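Local structure of uncharacterized protein (Bacteroides uniformis, 4Q53) at residues K27-I32 / I100-I105. The protein is of unknown function but adopts a cystatin-like fold of the NTF2 clan, in which helices pack against a curved mixed beta-sheet. Sequence-based numbering, arbitrary orientation.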
ATOM      1  N   LYS A  27      11.880   2.989  -5.474  1.00 19.54           N
ATOM      2  CA  LYS A  27      11.410   1.966  -6.399  0.50 20.86           C
ATOM      3  C   LYS A  27      10.410   1.106  -5.645  1.00 19.69           C
ATOM      4  O   LYS A  27      10.689   0.672  -4.531  1.00 21.46           O
ATOM      5  CB  LYS A  27      12.563   1.083  -6.882  0.50 25.10           C
ATOM      6  CG  LYS A  27      13.625   1.806  -7.706  0.50 27.59           C
ATOM      7  CD  LYS A  27      13.107   2.187  -9.086  0.50 28.18           C
ATOM      8  CE  LYS A  27      14.210   2.783  -9.952  0.50 29.62           C
ATOM      9  NZ  LYS A  27      13.691   3.198 -11.289  0.50 29.40           N
ATOM     10  N   VAL A  28       9.254   0.874  -6.246  1.00 16.42           N
ATOM     11  CA  VAL A  28       8.189   0.111  -5.620  1.00 15.04           C
ATOM     12  C   VAL A  28       7.665  -0.900  -6.609  1.00 15.14           C
ATOM     13  O   VAL A  28       7.308  -0.551  -7.736  1.00 16.53           O
ATOM     14  CB  VAL A  28       7.025   1.016  -5.181  1.00 16.99           C
ATOM     15  CG1 VAL A  28       5.958   0.204  -4.477  1.00 17.00           C
ATOM     16  CG2 VAL A  28       7.526   2.138  -4.286  1.00 18.19           C
ATOM     17  N   ASP A  29       7.605  -2.148  -6.176  1.00 14.61           N
ATOM     18  CA  ASP A  29       6.918  -3.173  -6.942  1.00 15.38           C
ATOM     19  C   ASP A  29       5.445  -3.163  -6.584  1.00 14.04           C
ATOM     20  O   ASP A  29       5.087  -3.339  -5.421  1.00 15.79           O
ATOM     21  CB  ASP A  29       7.538  -4.533  -6.662  1.00 18.24           C
ATOM     22  CG  ASP A  29       8.951  -4.616  -7.156  1.00 22.52           C
ATOM     23  OD1 ASP A  29       9.182  -4.209  -8.310  1.00 24.65           O
ATOM     24  OD2 ASP A  29       9.828  -5.065  -6.396  1.00 27.99           O
ATOM     25  N   LEU A  30       4.607  -2.965  -7.592  0.50 14.07           N
ATOM     26  CA  LEU A  30       3.170  -3.033  -7.407  0.50 14.22           C
ATOM     27  C   LEU A  30       2.645  -4.273  -8.090  0.50 13.05           C
ATOM     28  O   LEU A  30       3.073  -4.599  -9.199  0.50 13.90           O
ATOM     29  CB  LEU A  30       2.499  -1.788  -7.998  0.50 16.00           C
ATOM     30  CG  LEU A  30       2.997  -0.464  -7.423  0.50 16.76           C
ATOM     31  CD1 LEU A  30       2.432   0.701  -8.213  0.50 18.50           C
ATOM     32  CD2 LEU A  30       2.641  -0.352  -5.951  0.50 17.27           C
ATOM     33  N   ILE A  31       1.738  -4.974  -7.418  1.00 12.28           N
ATOM     34  CA  ILE A  31       1.038  -6.088  -8.055  1.00 12.67           C
ATOM     35  C   ILE A  31      -0.427  -5.890  -7.725  1.00 12.58           C
ATOM     36  O   ILE A  31      -0.852  -6.161  -6.613  1.00 13.81           O
ATOM     37  CB  ILE A  31       1.522  -7.477  -7.588  1.00 15.01           C
ATOM     38  CG1 ILE A  31       3.036  -7.619  -7.683  1.00 16.03           C
ATOM     39  CG2 ILE A  31       0.882  -8.550  -8.445  1.00 16.07           C
ATOM     40  CD1 ILE A  31       3.770  -7.262  -6.431  1.00 17.40           C
ATOM     41  N   ILE A  32      -1.199  -5.402  -8.688  1.00 12.89           N
ATOM     42  CA  ILE A  32      -2.567  -4.992  -8.459  1.00 13.32           C
ATOM     43  C   ILE A  32      -3.427  -5.789  -9.395  1.00 14.10           C
ATOM     44  O   ILE A  32      -3.307  -5.644 -10.606  1.00 13.99           O
ATOM     45  CB  ILE A  32      -2.753  -3.490  -8.711  1.00 14.99           C
ATOM     46  CG1 ILE A  32      -1.803  -2.677  -7.817  1.00 17.39           C
ATOM     47  CG2 ILE A  32      -4.184  -3.097  -8.485  1.00 16.36           C
ATOM     48  CD1 ILE A  32      -1.917  -1.202  -7.959  1.00 19.03           C
ATOM     49  N   ILE A 100       8.073   1.741   1.831  1.00 17.22           N
ATOM     50  CA  ILE A 100       7.406   0.693   1.090  1.00 16.94           C
ATOM     51  C   ILE A 100       8.196   0.292  -0.141  1.00 16.48           C
ATOM     52  O   ILE A 100       8.529   1.134  -0.985  1.00 18.00           O
ATOM     53  CB  ILE A 100       5.995   1.140   0.635  1.00 17.98           C
ATOM     54  CG1 ILE A 100       5.128   1.438   1.853  1.00 22.57           C
ATOM     55  CG2 ILE A 100       5.315   0.055  -0.196  1.00 19.25           C
ATOM     56  CD1 ILE A 100       3.870   2.176   1.518  1.00 25.16           C
ATOM     57  N   HIS A 101       8.433  -1.010  -0.248  1.00 16.77           N
ATOM     58  CA  HIS A 101       9.131  -1.594  -1.380  1.00 16.44           C
ATOM     59  C   HIS A 101       8.196  -2.426  -2.278  1.00 14.52           C
ATOM     60  O   HIS A 101       8.473  -2.616  -3.462  1.00 15.50           O
ATOM     61  CB  HIS A 101      10.261  -2.472  -0.849  1.00 23.24           C
ATOM     62  CG  HIS A 101      10.968  -3.257  -1.900  1.00 31.44           C
ATOM     63  ND1 HIS A 101      11.638  -2.665  -2.949  1.00 35.53           N
ATOM     64  CD2 HIS A 101      11.109  -4.592  -2.064  1.00 33.39           C
ATOM     65  CE1 HIS A 101      12.164  -3.607  -3.715  1.00 35.80           C
ATOM     66  NE2 HIS A 101      11.857  -4.783  -3.199  1.00 35.46           N
ATOM     67  N   GLN A 102       7.105  -2.934  -1.716  1.00 13.25           N
ATOM     68  CA  GLN A 102       6.130  -3.712  -2.495  1.00 13.11           C
ATOM     69  C   GLN A 102       4.730  -3.507  -1.943  1.00 12.97           C
ATOM     70  O   GLN A 102       4.534  -3.511  -0.717  1.00 13.18           O
ATOM     71  CB  GLN A 102       6.482  -5.214  -2.501  1.00 14.57           C
ATOM     72  CG  GLN A 102       5.531  -6.093  -3.318  1.00 16.40           C
ATOM     73  CD  GLN A 102       6.024  -7.526  -3.452  1.00 21.21           C
ATOM     74  OE1 GLN A 102       5.317  -8.460  -3.130  1.00 27.44           O
ATOM     75  NE2 GLN A 102       7.229  -7.695  -3.981  1.00 24.28           N
ATOM     76  N   ILE A 103       3.772  -3.333  -2.854  1.00 12.50           N
ATOM     77  CA  ILE A 103       2.353  -3.332  -2.524  1.00 12.42           C
ATOM     78  C   ILE A 103       1.680  -4.369  -3.403  1.00 11.32           C
ATOM     79  O   ILE A 103       1.782  -4.295  -4.632  1.00 13.08           O
ATOM     80  CB  ILE A 103       1.686  -1.963  -2.791  1.00 14.78           C
ATOM     81  CG1 ILE A 103       2.415  -0.857  -2.019  1.00 16.40           C
ATOM     82  CG2 ILE A 103       0.203  -2.012  -2.467  1.00 18.68           C
ATOM     83  CD1 ILE A 103       1.871   0.532  -2.252  1.00 19.63           C
ATOM     84  N   ARG A 104       0.980  -5.303  -2.777  1.00 11.31           N
ATOM     85  CA  ARG A 104       0.144  -6.269  -3.466  1.00 11.11           C
ATOM     86  C   ARG A 104      -1.295  -5.986  -3.087  1.00 10.47           C
ATOM     87  O   ARG A 104      -1.609  -5.826  -1.907  1.00 11.43           O
ATOM     88  CB  ARG A 104       0.521  -7.699  -3.080  1.00 12.63           C
ATOM     89  CG  ARG A 104      -0.290  -8.761  -3.794  1.00 16.01           C
ATOM     90  CD  ARG A 104       0.055 -10.203  -3.374  1.00 17.89           C
ATOM     91  NE  ARG A 104      -1.089 -11.065  -3.683  1.00 23.20           N
ATOM     92  CZ  ARG A 104      -2.023 -11.459  -2.808  1.00 22.46           C
ATOM     93  NH1 ARG A 104      -1.954 -11.150  -1.509  1.00 24.49           N
ATOM     94  NH2 ARG A 104      -3.036 -12.189  -3.235  1.00 22.75           N
ATOM     95  N   ILE A 105      -2.169  -5.958  -4.087  1.00 10.91           N
ATOM     96  CA  ILE A 105      -3.590  -5.725  -3.878  1.00 11.48           C
ATOM     97  C   ILE A 105      -4.317  -6.785  -4.698  1.00 11.39           C
ATOM     98  O   ILE A 105      -4.138  -6.879  -5.912  1.00 13.28           O
ATOM     99  CB  ILE A 105      -4.010  -4.316  -4.348  1.00 13.33           C
ATOM    100  CG1 ILE A 105      -3.257  -3.254  -3.543  1.00 14.05           C
ATOM    101  CG2 ILE A 105      -5.536  -4.149  -4.236  1.00 15.27           C
ATOM    102  CD1 ILE A 105      -3.546  -1.830  -3.953  1.00 16.46           C
TER
HETATM  103  O   HOH W   1       9.597  -6.264  -4.097  1.00 34.95           O
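Asp-29 and Ile-31 bond through both N and O to strand 100-105, alternately to His-101, Ile-103 and Ile-105, and this ladder, with strand axes 4° apart, defines a parallel pair. All four N-H...O bonds are 2.9 Å long, Asp-29 N to His-101 O among them. Between the rungs, CA-H...O contacts add to the join, the shortest being Gln-102 CA to Asp-29 O at 3.1 Å. On one face of the sheet Leu-30 and Ile-103 run alongside each other in the same direction, and Leu-30 CD2 rests 3.7 Å from Ile-103 CB. Ile-32 CG2 approaches Ile-105 CB more loosely, at 4.3 Å. Helix 41-54 packs over this apolar face, Thr-47 meeting Leu-30 and Phe-51 both Ile-32 and Ile-105, the helix-on-sheet arrangement of the cystatin-like fold; strand 28-32 also pairs antiparallel with strand 35-40. The opposite face is more polar. There the Gln-102 side chain runs extended, CG anti to the backbone N (chi1 -179°), and crosses Ile-31 obliquely; Ile-31 CD1 sits 3.7 Å from Gln-102 CD. Water 1 accepts from Gln-102 NE2 at 2.8 Å and donates to Asp-29 OD2 at 2.6 Å, bridging the strands, while Asp-29 OD1 is bonded to His-38. An alanine in place of Gln-102 would probably deprive water 1 of its amide donor and open a gap beside Ile-31 CD1. The carboxylate of Asp-29 and the ring of His-101 extend in the same direction with planes 69° apart, and Asp-29 OD2 stays 3.8 Å from His-101 NE2.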